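Local structure of protein CsuE (Acinetobacter baumannii, 6FJY) at residues Thr46-Tyr50 and Phe161-Ser165; Ala43-Tyr47 and Gly151-Gly155; Cys35-Leu40 and Val94-Ser98; Gln28-Ser34 and Gly102-Ile108. The protein forms the tip adhesion subunit of archaic chaperone-usher Csu pili, through which the bacterium probably attaches to surfaces as it builds a biofilm. All blocks are in the same frame, centred on the assembly; numbering follows the deposited sequence.

Contact 1. Residues Thr46-Tyr50 and Phe161-Ser165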
loop_
_atom_site.group_PDB
_atom_site.type_symbol
_atom_site.label_atom_id
_atom_site.label_comp_id
_atom_site.label_asym_id
_atom_site.label_seq_id
_atom_site.Cartn_x
_atom_site.Cartn_y
_atom_site.Cartn_z
ATOM N N THR D 46 15.614 4.447 -37.530
ATOM C CA THR D 46 15.792 5.151 -36.269
ATOM C C THR D 46 17.093 4.653 -35.657
ATOM O O THR D 46 17.170 3.509 -35.194
ATOM C CB THR D 46 14.613 4.909 -35.329
ATOM O OG1 THR D 46 13.382 5.210 -36.003
ATOM C CG2 THR D 46 14.760 5.766 -34.078
ATOM N N TYR D 47 18.126 5.494 -35.681
ATOM C CA TYR D 47 19.390 5.128 -35.062
ATOM C C TYR D 47 19.343 5.472 -33.586
ATOM O O TYR D 47 18.939 6.577 -33.208
ATOM C CB TYR D 47 20.567 5.831 -35.727
ATOM C CG TYR D 47 20.786 5.464 -37.172
ATOM C CD1 TYR D 47 21.502 4.331 -37.526
ATOM C CD2 TYR D 47 20.285 6.263 -38.185
ATOM C CE1 TYR D 47 21.704 4.001 -38.859
ATOM C CE2 TYR D 47 20.488 5.951 -39.510
ATOM C CZ TYR D 47 21.197 4.820 -39.847
ATOM O OH TYR D 47 21.384 4.521 -41.172
ATOM N N LEU D 48 19.743 4.512 -32.755
ATOM C CA LEU D 48 19.813 4.722 -31.315
ATOM C C LEU D 48 20.724 3.666 -30.712
ATOM O O LEU D 48 20.448 2.469 -30.833
ATOM C CB LEU D 48 18.429 4.660 -30.683
ATOM C CG LEU D 48 18.309 5.281 -29.287
ATOM C CD1 LEU D 48 16.900 5.788 -29.075
ATOM C CD2 LEU D 48 18.678 4.286 -28.196
ATOM N N LYS D 49 21.808 4.111 -30.083
ATOM C CA LYS D 49 22.602 3.293 -29.186
ATOM C C LYS D 49 22.798 4.076 -27.893
ATOM O O LYS D 49 22.761 5.312 -27.886
ATOM C CB LYS D 49 23.956 2.895 -29.807
ATOM C CG LYS D 49 25.112 3.853 -29.564
ATOM C CD LYS D 49 26.420 3.337 -30.216
ATOM C CE LYS D 49 27.611 4.235 -29.883
ATOM N NZ LYS D 49 28.859 3.904 -30.638
ATOM N N TYR D 50 22.957 3.353 -26.785
ATOM C CA TYR D 50 23.118 3.984 -25.484
ATOM C C TYR D 50 24.338 3.415 -24.775
ATOM O O TYR D 50 24.881 2.374 -25.154
ATOM C CB TYR D 50 21.866 3.829 -24.591
ATOM C CG TYR D 50 21.518 2.409 -24.160
ATOM C CD1 TYR D 50 22.042 1.860 -22.993
ATOM C CD2 TYR D 50 20.641 1.634 -24.905
ATOM C CE1 TYR D 50 21.716 0.564 -22.596
ATOM C CE2 TYR D 50 20.312 0.350 -24.512
ATOM C CZ TYR D 50 20.850 -0.179 -23.363
ATOM O OH TYR D 50 20.512 -1.456 -22.995
ATOM N N PHE D 161 28.735 8.617 -41.476
ATOM C CA PHE D 161 28.210 7.986 -40.267
ATOM C C PHE D 161 28.998 8.377 -39.026
ATOM O O PHE D 161 30.155 7.998 -38.876
ATOM C CB PHE D 161 28.215 6.465 -40.410
ATOM C CG PHE D 161 27.159 5.940 -41.332
ATOM C CD1 PHE D 161 27.309 6.049 -42.706
ATOM C CD2 PHE D 161 26.022 5.325 -40.827
ATOM C CE1 PHE D 161 26.341 5.565 -43.559
ATOM C CE2 PHE D 161 25.051 4.834 -41.675
ATOM C CZ PHE D 161 25.210 4.955 -43.045
ATOM N N ASN D 162 28.362 9.124 -38.126
ATOM C CA ASN D 162 28.995 9.493 -36.863
ATOM C C ASN D 162 27.935 9.519 -35.773
ATOM O O ASN D 162 26.967 10.280 -35.868
ATOM C CB ASN D 162 29.687 10.852 -36.970
ATOM C CG ASN D 162 30.875 10.980 -36.030
ATOM O OD1 ASN D 162 31.610 10.017 -35.804
ATOM N ND2 ASN D 162 31.069 12.172 -35.478
ATOM N N TRP D 163 28.116 8.691 -34.741
ATOM C CA TRP D 163 27.231 8.753 -33.584
ATOM C C TRP D 163 27.307 10.103 -32.883
ATOM O O TRP D 163 26.363 10.480 -32.180
ATOM C CB TRP D 163 27.575 7.645 -32.584
ATOM C CG TRP D 163 27.357 6.244 -33.077
ATOM C CD1 TRP D 163 28.309 5.374 -33.526
ATOM C CD2 TRP D 163 26.110 5.540 -33.138
ATOM N NE1 TRP D 163 27.731 4.176 -33.874
ATOM C CE2 TRP D 163 26.381 4.253 -33.645
ATOM C CE3 TRP D 163 24.790 5.877 -32.820
ATOM C CZ2 TRP D 163 25.377 3.302 -33.842
ATOM C CZ3 TRP D 163 23.796 4.930 -33.020
ATOM C CH2 TRP D 163 24.096 3.661 -33.525
ATOM N N GLY D 164 28.410 10.832 -33.050
ATOM C CA GLY D 164 28.585 12.095 -32.365
ATOM C C GLY D 164 29.102 11.912 -30.949
ATOM O O GLY D 164 29.608 10.855 -30.561
ATOM N N SER D 165 28.949 12.973 -30.159
ATOM C CA SER D 165 29.431 12.980 -28.783
ATOM C C SER D 165 28.398 12.484 -27.779
ATOM O O SER D 165 28.769 12.143 -26.649
ATOM C CB SER D 165 29.881 14.394 -28.393
ATOM O OG SER D 165 28.827 15.327 -28.588
#
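Lys49 lies across one face of the Trp163 indole, and this pair carries most of the contact between the start of strand 47-54 and the loop 161-165. The charged part is a cation-pi interaction. Lys49 NZ stands 3.5 Å from the centroid of the five-membered ring of Trp163, 21° off its normal, and its closest ring atom is Trp163 CD1. The aliphatic part is a CH-pi contact made further back along the same chain: Lys49 CD sits 3.6 Å from the centroid of the six-membered ring of Trp163, while Lys49 CB and CG lie by the benzo side at CZ3 and CE3. With CG placed between the backbone N and the carbonyl carbon (chi1 90°) and the chain extended beyond it, the lysine runs from the benzo ring toward the pyrrole ring. Apolar packing continues down the strand, where Tyr47 CB approaches Trp163 CZ3 at 4.3 Å. Tyr47 and Phe161 cross at about a right angle, and Tyr47 OH meets Phe161 CE2 at 3.7 Å. Lys49 NZ and Trp163 NE1 are 3.4 Å apart, but both are donors and do not bond. Leu48 points the other way, its backbone N held by Ser89 OG. Phe132 of strand 119-136 touches Trp163 and makes a second cation-pi contact with Lys49, so the amine has aromatic company from two residues. No hydrogen bond links the two segments. Between them the hold is therefore dispersion and the attraction of an ammonium for one indole face, forces less directional than a backbone pairing.

Contact 2. Residues Ala43-Tyr47 and Gly151-Gly155; sequences ANMTY and GFRRG
A junction of two loops near the surface brings Arg154 against Met45, joining the approach to strand 47-54 to the long connection between strands 146-148 and 167-184. The Arg154 guanidinium grips a single backbone oxygen. NH2 gives the stronger bond, 2.7 Å to Met45 O with an N-H...O angle of 162°; it arrives in the carbonyl plane on a lone pair, and the oxygen is almost in the guanidinium plane. Arg154 NH1 adds a weak bond to the same oxygen at 3.2 Å, and it has a further partner in Ser134 OG, on strand 119-136. The arginine chain bends at chi3 (76°), which turns the guanidinium from its loop toward the carbonyl. Within the Ig-like beta sandwich this places the guanidinium between a loop and a strand, next to the point where Tyr47 begins its pairing with Ser134. Tyr47 is turned so that its ring edge faces the guanidinium: the two planes are 72° apart, with Tyr47 CE2 over the guanidinium carbon CZ of Arg154 at 3.6 Å. Met45 CG lies over one face of the same tyrosine ring, 3.8 Å above its plane. Phe152 closes on the other end of Tyr47, near the backbone, and the two side chains cross at about a right angle. Phe152 CZ reaches Tyr47 CB at 3.5 Å, and the ring centroids stand 6.0 Å apart in an oblique pair. The Phe152 side chain also touches Ser134, while the longer Arg154 chain packs on Phe146 and Glu148 of strand 146-148.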
loop_
_atom_site.group_PDB
_atom_site.type_symbol
_atom_site.label_atom_id
_atom_site.label_comp_id
_atom_site.label_asym_id
_atom_site.label_seq_id
_atom_site.Cartn_x
_atom_site.Cartn_y
_atom_site.Cartn_z
ATOM N N ALA D 43 9.862 4.589 -42.758
ATOM C CA ALA D 43 10.595 4.685 -44.014
ATOM C C ALA D 43 12.072 4.967 -43.804
ATOM O O ALA D 43 12.878 4.715 -44.706
ATOM C CB ALA D 43 9.991 5.778 -44.892
ATOM N N ASN D 44 12.437 5.489 -42.641
ATOM C CA ASN D 44 13.802 5.895 -42.367
ATOM C C ASN D 44 14.234 5.290 -41.044
ATOM O O ASN D 44 13.491 5.312 -40.060
ATOM C CB ASN D 44 13.934 7.428 -42.339
ATOM C CG ASN D 44 13.593 8.064 -43.675
ATOM O OD1 ASN D 44 14.016 7.589 -44.724
ATOM N ND2 ASN D 44 12.816 9.135 -43.641
ATOM N N MET D 45 15.439 4.737 -41.048
ATOM C CA MET D 45 15.983 4.067 -39.880
ATOM C C MET D 45 15.978 4.994 -38.677
ATOM O O MET D 45 16.301 6.179 -38.780
ATOM C CB MET D 45 17.412 3.606 -40.173
ATOM C CG MET D 45 18.018 2.721 -39.121
ATOM S SD MET D 45 17.446 1.039 -39.269
ATOM C CE MET D 45 18.864 0.231 -38.575
ATOM N N THR D 46 15.614 4.447 -37.530
ATOM C CA THR D 46 15.792 5.151 -36.269
ATOM C C THR D 46 17.093 4.653 -35.657
ATOM O O THR D 46 17.170 3.509 -35.194
ATOM C CB THR D 46 14.613 4.909 -35.329
ATOM O OG1 THR D 46 13.382 5.210 -36.003
ATOM C CG2 THR D 46 14.760 5.766 -34.078
ATOM N N TYR D 47 18.126 5.494 -35.681
ATOM C CA TYR D 47 19.390 5.128 -35.062
ATOM C C TYR D 47 19.343 5.472 -33.586
ATOM O O TYR D 47 18.939 6.577 -33.208
ATOM C CB TYR D 47 20.567 5.831 -35.727
ATOM C CG TYR D 47 20.786 5.464 -37.172
ATOM C CD1 TYR D 47 21.502 4.331 -37.526
ATOM C CD2 TYR D 47 20.285 6.263 -38.185
ATOM C CE1 TYR D 47 21.704 4.001 -38.859
ATOM C CE2 TYR D 47 20.488 5.951 -39.510
ATOM C CZ TYR D 47 21.197 4.820 -39.847
ATOM O OH TYR D 47 21.384 4.521 -41.172
ATOM N N GLY D 151 26.333 16.159 -33.080
ATOM C CA GLY D 151 27.357 15.605 -33.938
ATOM C C GLY D 151 26.932 14.428 -34.784
ATOM O O GLY D 151 27.790 13.813 -35.428
ATOM N N PHE D 152 25.642 14.095 -34.812
ATOM C CA PHE D 152 25.183 12.922 -35.540
ATOM C C PHE D 152 25.189 13.177 -37.042
ATOM O O PHE D 152 24.775 14.242 -37.509
ATOM C CB PHE D 152 23.777 12.515 -35.091
ATOM C CG PHE D 152 23.505 11.042 -35.241
ATOM C CD1 PHE D 152 23.264 10.490 -36.487
ATOM C CD2 PHE D 152 23.528 10.206 -34.139
ATOM C CE1 PHE D 152 23.045 9.138 -36.632
ATOM C CE2 PHE D 152 23.307 8.856 -34.277
ATOM C CZ PHE D 152 23.061 8.321 -35.529
ATOM N N ARG D 153 25.643 12.177 -37.797
ATOM C CA ARG D 153 25.734 12.266 -39.253
ATOM C C ARG D 153 25.182 10.979 -39.856
ATOM O O ARG D 153 25.792 9.915 -39.715
ATOM C CB ARG D 153 27.178 12.508 -39.702
ATOM N N ARG D 154 24.030 11.070 -40.519
ATOM C CA ARG D 154 23.497 9.967 -41.309
ATOM C C ARG D 154 24.087 10.030 -42.713
ATOM O O ARG D 154 24.168 11.108 -43.314
ATOM C CB ARG D 154 21.967 10.024 -41.392
ATOM C CG ARG D 154 21.229 10.092 -40.056
ATOM C CD ARG D 154 19.780 10.563 -40.226
ATOM N NE ARG D 154 18.915 9.516 -40.764
ATOM C CZ ARG D 154 18.167 8.699 -40.026
ATOM N NH1 ARG D 154 18.157 8.809 -38.704
ATOM N NH2 ARG D 154 17.425 7.770 -40.614
ATOM N N GLY D 155 24.508 8.878 -43.226
ATOM C CA GLY D 155 24.921 8.768 -44.609
ATOM C C GLY D 155 23.915 7.969 -45.408
ATOM O O GLY D 155 22.706 8.180 -45.272
#

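Contact 3. Residues Cys35-Leu40 and Val94-Ser98; sequences CTGFSL and VNLFS
Phe38 and Phe97 come from the two sides and pass each other antiparallel, their rings meeting obliquely with centroids 5.0 Å apart and planes at 38°. Phe97 CD2 stands over the centre of one face of Phe38, while the Phe38 rim atom CE1 touches Phe97 CB at 3.5 Å. Because Phe38 CG occupies the crowded position between its backbone N and carbonyl carbon (chi1 52°), the ring extends into the angle between Phe97 and Val94. On the Val94 side Phe38 CD2 meets Val94 CB at 3.6 Å, and Phe38 CE2 comes to 3.3 Å from Val94 O. That oxygen accepts a hydrogen bond from Phe97 N, which closes the turn holding the two apolar side chains beside one ring. The Phe97 ring has Cys35 over a face: Cys35 CB lies 3.7 Å from the ring centroid of Phe97, close to the normal, in a CH-pi contact displaced toward the rim. The sulfur is set more obliquely, with Cys35 SG 3.5 Å from Phe97 CZ in a sulfur-aromatic contact. Cys35 is thus held both by its disulfide to Cys2 and by the phenylalanine beneath it. At the outer end Leu40 CD2 reaches Val94 CG2 at 4.2 Å, and Ser39 O lies beside the same methyl. No hydrogen bond crosses between the segments; the contact is apolar. It joins the connection from strand 33-35 to strand 47-54 with the loop whose 3-10 turn ends with residues 94-96. Val135 of strand 119-136 packs on Cys35, Phe38 and Val94, and Leu104 of strand 103-110 packs on Phe97.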
loop_
_atom_site.group_PDB
_atom_site.type_symbol
_atom_site.label_atom_id
_atom_site.label_comp_id
_atom_site.label_asym_id
_atom_site.label_seq_id
_atom_site.Cartn_x
_atom_site.Cartn_y
_atom_site.Cartn_z
ATOM N N CYS D 35 11.063 11.128 -26.863
ATOM C CA CYS D 35 10.900 11.673 -28.208
ATOM C C CYS D 35 9.417 11.848 -28.514
ATOM O O CYS D 35 8.642 10.894 -28.401
ATOM C CB CYS D 35 11.553 10.766 -29.254
ATOM S SG CYS D 35 13.337 10.616 -29.148
ATOM N N THR D 36 9.032 13.072 -28.882
ATOM C CA THR D 36 7.711 13.404 -29.394
ATOM C C THR D 36 7.849 13.955 -30.811
ATOM O O THR D 36 8.869 14.555 -31.163
ATOM C CB THR D 36 6.999 14.445 -28.518
ATOM O OG1 THR D 36 7.781 15.645 -28.472
ATOM C CG2 THR D 36 6.785 13.920 -27.106
ATOM N N GLY D 37 6.816 13.743 -31.625
ATOM C CA GLY D 37 6.879 14.130 -33.023
ATOM C C GLY D 37 7.708 13.227 -33.913
ATOM O O GLY D 37 8.089 13.636 -35.017
ATOM N N PHE D 38 8.020 12.013 -33.466
ATOM C CA PHE D 38 8.751 11.084 -34.313
ATOM C C PHE D 38 7.832 10.522 -35.399
ATOM O O PHE D 38 6.646 10.278 -35.169
ATOM C CB PHE D 38 9.341 9.958 -33.462
ATOM C CG PHE D 38 8.334 9.290 -32.567
ATOM C CD1 PHE D 38 8.133 9.738 -31.275
ATOM C CD2 PHE D 38 7.573 8.230 -33.029
ATOM C CE1 PHE D 38 7.195 9.145 -30.455
ATOM C CE2 PHE D 38 6.640 7.621 -32.209
ATOM C CZ PHE D 38 6.453 8.084 -30.919
ATOM N N SER D 39 8.388 10.329 -36.594
ATOM C CA SER D 39 7.638 9.706 -37.677
ATOM C C SER D 39 7.344 8.252 -37.373
ATOM O O SER D 39 8.220 7.505 -36.933
ATOM C CB SER D 39 8.406 9.755 -38.986
ATOM O OG SER D 39 7.694 9.012 -39.961
ATOM N N LEU D 40 6.103 7.852 -37.636
ATOM C CA LEU D 40 5.699 6.456 -37.626
ATOM C C LEU D 40 5.652 5.869 -39.019
ATOM O O LEU D 40 5.012 4.831 -39.221
ATOM C CB LEU D 40 4.337 6.298 -36.957
ATOM C CG LEU D 40 4.394 6.329 -35.438
ATOM C CD1 LEU D 40 3.014 6.200 -34.865
ATOM C CD2 LEU D 40 5.305 5.238 -34.911
ATOM N N VAL D 94 10.763 3.400 -33.207
ATOM C CA VAL D 94 9.971 4.554 -32.804
ATOM C C VAL D 94 8.735 4.132 -32.026
ATOM O O VAL D 94 8.236 4.893 -31.188
ATOM C CB VAL D 94 9.600 5.407 -34.034
ATOM C CG1 VAL D 94 10.688 6.446 -34.304
ATOM C CG2 VAL D 94 9.392 4.523 -35.254
ATOM N N ASN D 95 8.223 2.920 -32.256
ATOM C CA ASN D 95 6.997 2.591 -31.541
ATOM C C ASN D 95 7.254 2.045 -30.132
ATOM O O ASN D 95 6.306 1.622 -29.465
ATOM C CB ASN D 95 6.107 1.649 -32.370
ATOM C CG ASN D 95 6.755 0.339 -32.685
ATOM O OD1 ASN D 95 7.472 -0.240 -31.869
ATOM N ND2 ASN D 95 6.494 -0.157 -33.881
ATOM N N LEU D 96 8.501 2.091 -29.654
ATOM C CA LEU D 96 8.787 1.891 -28.238
ATOM C C LEU D 96 8.608 3.161 -27.414
ATOM O O LEU D 96 8.536 3.087 -26.181
ATOM C CB LEU D 96 10.214 1.367 -28.059
ATOM C CG LEU D 96 10.395 -0.038 -28.631
ATOM C CD1 LEU D 96 11.669 -0.700 -28.153
ATOM C CD2 LEU D 96 9.149 -0.923 -28.324
ATOM N N PHE D 97 8.550 4.322 -28.056
ATOM C CA PHE D 97 8.262 5.551 -27.329
ATOM C C PHE D 97 6.827 5.498 -26.834
ATOM O O PHE D 97 5.895 5.360 -27.629
ATOM C CB PHE D 97 8.497 6.768 -28.218
ATOM C CG PHE D 97 9.921 6.923 -28.642
ATOM C CD1 PHE D 97 10.893 7.274 -27.718
ATOM C CD2 PHE D 97 10.295 6.721 -29.961
ATOM C CE1 PHE D 97 12.217 7.414 -28.103
ATOM C CE2 PHE D 97 11.615 6.868 -30.352
ATOM C CZ PHE D 97 12.580 7.210 -29.419
ATOM N N SER D 98 6.654 5.603 -25.520
ATOM C CA SER D 98 5.384 5.333 -24.865
ATOM C C SER D 98 4.865 6.578 -24.162
ATOM O O SER D 98 5.624 7.314 -23.528
ATOM C CB SER D 98 5.529 4.194 -23.851
ATOM O OG SER D 98 4.319 3.960 -23.160
#

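Contact 4. Residues Gln28-Ser34 and Gly102-Ile108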
loop_
_atom_site.group_PDB
_atom_site.type_symbol
_atom_site.label_atom_id
_atom_site.label_comp_id
_atom_site.label_asym_id
_atom_site.label_seq_id
_atom_site.Cartn_x
_atom_site.Cartn_y
_atom_site.Cartn_z
ATOM N N GLN D 28 7.813 -0.535 -15.363
ATOM C CA GLN D 28 8.253 0.404 -16.382
ATOM C C GLN D 28 8.586 1.753 -15.767
ATOM O O GLN D 28 7.793 2.312 -15.004
ATOM C CB GLN D 28 7.165 0.550 -17.434
ATOM C CG GLN D 28 7.311 1.717 -18.364
ATOM C CD GLN D 28 6.306 1.640 -19.500
ATOM O OE1 GLN D 28 5.618 0.626 -19.673
ATOM N NE2 GLN D 28 6.216 2.709 -20.280
ATOM N N PHE D 29 9.770 2.268 -16.090
ATOM C CA PHE D 29 10.180 3.597 -15.664
ATOM C C PHE D 29 10.856 4.315 -16.823
ATOM O O PHE D 29 11.297 3.698 -17.796
ATOM C CB PHE D 29 11.114 3.540 -14.447
ATOM C CG PHE D 29 12.518 3.098 -14.763
ATOM C CD1 PHE D 29 12.845 1.755 -14.810
ATOM C CD2 PHE D 29 13.519 4.029 -14.965
ATOM C CE1 PHE D 29 14.137 1.352 -15.079
ATOM C CE2 PHE D 29 14.809 3.632 -15.238
ATOM C CZ PHE D 29 15.121 2.295 -15.289
ATOM N N ASN D 30 10.939 5.638 -16.702
ATOM C CA ASN D 30 11.522 6.476 -17.743
ATOM C C ASN D 30 13.041 6.375 -17.729
ATOM O O ASN D 30 13.683 6.555 -16.691
ATOM C CB ASN D 30 11.071 7.918 -17.563
ATOM C CG ASN D 30 9.568 8.031 -17.510
ATOM O OD1 ASN D 30 8.851 7.104 -17.903
ATOM N ND2 ASN D 30 9.077 9.159 -17.019
ATOM N N SER D 31 13.609 6.063 -18.891
ATOM C CA SER D 31 15.034 5.783 -18.987
ATOM C C SER D 31 15.878 7.046 -18.921
ATOM O O SER D 31 17.034 6.995 -18.491
ATOM C CB SER D 31 15.320 5.053 -20.293
ATOM O OG SER D 31 14.989 5.894 -21.389
ATOM N N GLY D 32 15.316 8.175 -19.356
ATOM C CA GLY D 32 16.034 9.426 -19.517
ATOM C C GLY D 32 15.902 10.011 -20.914
ATOM O O GLY D 32 16.023 11.228 -21.085
ATOM N N LEU D 33 15.660 9.162 -21.908
ATOM C CA LEU D 33 15.381 9.607 -23.266
ATOM C C LEU D 33 13.869 9.678 -23.489
ATOM O O LEU D 33 13.096 8.896 -22.931
ATOM C CB LEU D 33 16.032 8.673 -24.291
ATOM C CG LEU D 33 16.397 9.170 -25.696
ATOM C CD1 LEU D 33 15.325 8.828 -26.700
ATOM C CD2 LEU D 33 16.664 10.666 -25.710
ATOM N N SER D 34 13.458 10.653 -24.292
ATOM C CA SER D 34 12.071 10.849 -24.674
ATOM C C SER D 34 12.040 11.519 -26.039
ATOM O O SER D 34 12.892 12.363 -26.338
ATOM C CB SER D 34 11.311 11.700 -23.645
ATOM O OG SER D 34 11.034 10.965 -22.463
ATOM N N GLY D 102 6.376 10.612 -24.842
ATOM C CA GLY D 102 7.290 9.859 -25.689
ATOM C C GLY D 102 8.442 9.243 -24.930
ATOM O O GLY D 102 9.572 9.224 -25.430
ATOM N N ASN D 103 8.180 8.731 -23.732
ATOM C CA ASN D 103 9.248 8.214 -22.896
ATOM C C ASN D 103 9.732 6.879 -23.431
ATOM O O ASN D 103 8.942 5.959 -23.658
ATOM C CB ASN D 103 8.777 8.065 -21.452
ATOM C CG ASN D 103 8.605 9.400 -20.756
ATOM O OD1 ASN D 103 9.186 10.407 -21.162
ATOM N ND2 ASN D 103 7.794 9.415 -19.704
ATOM N N LEU D 104 11.027 6.776 -23.652
ATOM C CA LEU D 104 11.606 5.479 -23.922
ATOM C C LEU D 104 11.703 4.742 -22.597
ATOM O O LEU D 104 12.338 5.249 -21.666
ATOM C CB LEU D 104 12.970 5.609 -24.571
ATOM C CG LEU D 104 13.510 4.283 -25.084
ATOM C CD1 LEU D 104 12.591 3.707 -26.155
ATOM C CD2 LEU D 104 14.895 4.484 -25.617
ATOM N N PRO D 105 11.042 3.596 -22.443
ATOM C CA PRO D 105 10.983 2.953 -21.131
ATOM C C PRO D 105 12.100 1.952 -20.901
ATOM O O PRO D 105 12.537 1.234 -21.804
ATOM C CB PRO D 105 9.624 2.240 -21.168
ATOM C CG PRO D 105 9.457 1.884 -22.599
ATOM C CD PRO D 105 10.081 3.000 -23.390
ATOM N N PHE D 106 12.581 1.946 -19.667
ATOM C CA PHE D 106 13.358 0.861 -19.096
ATOM C C PHE D 106 12.510 0.183 -18.026
ATOM O O PHE D 106 11.450 0.681 -17.633
ATOM C CB PHE D 106 14.677 1.369 -18.497
ATOM C CG PHE D 106 15.776 1.613 -19.504
ATOM C CD1 PHE D 106 15.519 1.628 -20.864
ATOM C CD2 PHE D 106 17.079 1.816 -19.075
ATOM C CE1 PHE D 106 16.542 1.852 -21.776
ATOM C CE2 PHE D 106 18.102 2.037 -19.980
ATOM C CZ PHE D 106 17.834 2.057 -21.333
ATOM N N TYR D 107 13.001 -0.948 -17.530
ATOM C CA TYR D 107 12.223 -1.778 -16.628
ATOM C C TYR D 107 13.082 -2.181 -15.442
ATOM O O TYR D 107 14.263 -2.507 -15.598
ATOM C CB TYR D 107 11.669 -3.031 -17.350
ATOM C CG TYR D 107 10.773 -2.693 -18.531
ATOM C CD1 TYR D 107 9.405 -2.505 -18.365
ATOM C CD2 TYR D 107 11.303 -2.537 -19.812
ATOM C CE1 TYR D 107 8.592 -2.186 -19.448
ATOM C CE2 TYR D 107 10.495 -2.214 -20.897
ATOM C CZ TYR D 107 9.146 -2.043 -20.711
ATOM O OH TYR D 107 8.349 -1.722 -21.784
ATOM N N ILE D 108 12.478 -2.150 -14.259
ATOM C CA ILE D 108 13.077 -2.695 -13.053
ATOM C C ILE D 108 12.509 -4.088 -12.810
ATOM O O ILE D 108 11.287 -4.293 -12.824
ATOM C CB ILE D 108 12.832 -1.784 -11.841
ATOM C CG1 ILE D 108 13.455 -0.408 -12.068
ATOM C CG2 ILE D 108 13.409 -2.411 -10.594
ATOM C CD1 ILE D 108 13.377 0.499 -10.859
#
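Leu104 O is gripped twice by Ser31, by OG at 2.7 Å and by the backbone N at 3.2 Å. The two donors use the oxygen differently: the backbone N comes nearly along the C=O axis, whereas OG stands 41° out of the carbonyl plane. This double hold sits at a beta bulge in an antiparallel pairing of the Ig-like sandwich, where residues 28-34 turn a corner at Gly32 and pass from strand 24-31 to strand 33-35, which pairs with strand 2-4. The register against strand 103-110 shifts by two residues between Asn30 and Ser34. Before the bulge Phe29 and Phe106 form a hydrogen-bonded pair, Phe29 N to Phe106 O at 2.8 Å and Phe106 N to Phe29 O at 2.9 Å. Beyond it Leu104 N donates to Leu33 O at 3.0 Å, so strand 103-110 keeps a partner on both sides of the corner. Ser31 OG lies between its backbone N and carbonyl carbon (chi1 63°), which aims the hydroxyl at Leu104 O; the backbone itself sets CB over Phe106. On the buried side Phe29 reaches across to Phe106 CB with its CZ and to Ile108 with its CD1, alongside Leu173 of strand 167-184. The outer side carries Gln28, which lies beside Tyr107 and points the same way, its amide passing Pro105. Trp131 of strand 119-136 touches Ser31, Leu33 and Leu104 around the bend. In the CH-pi contact over the face of Phe106, Ser31 CB is 3.5 Å from the ring centroid and 15° off the normal.

How the contacts relate
All four contacts lie on the same side of the chain's centre. Contacts 1 and 2 start from overlapping segments at the head of strand 47-54, share Thr46 and Tyr47, and have centres about 8 Å apart; Asn162 O and Arg153 N probably bond between their loops. The centre of contact 3 lies about 16 Å from that of contact 1, and the two touch through Thr46 and Val94. Along the chain contact 3 is nested within the loop that contact 4 closes, their centres about 12 Å apart, and Cys35 N probably bonds to Gly102 O. Leu48 packs on Leu33 and Leu104, linking contacts 1 and 4. Strand pairing thus passes into loop packing toward the surface contacts.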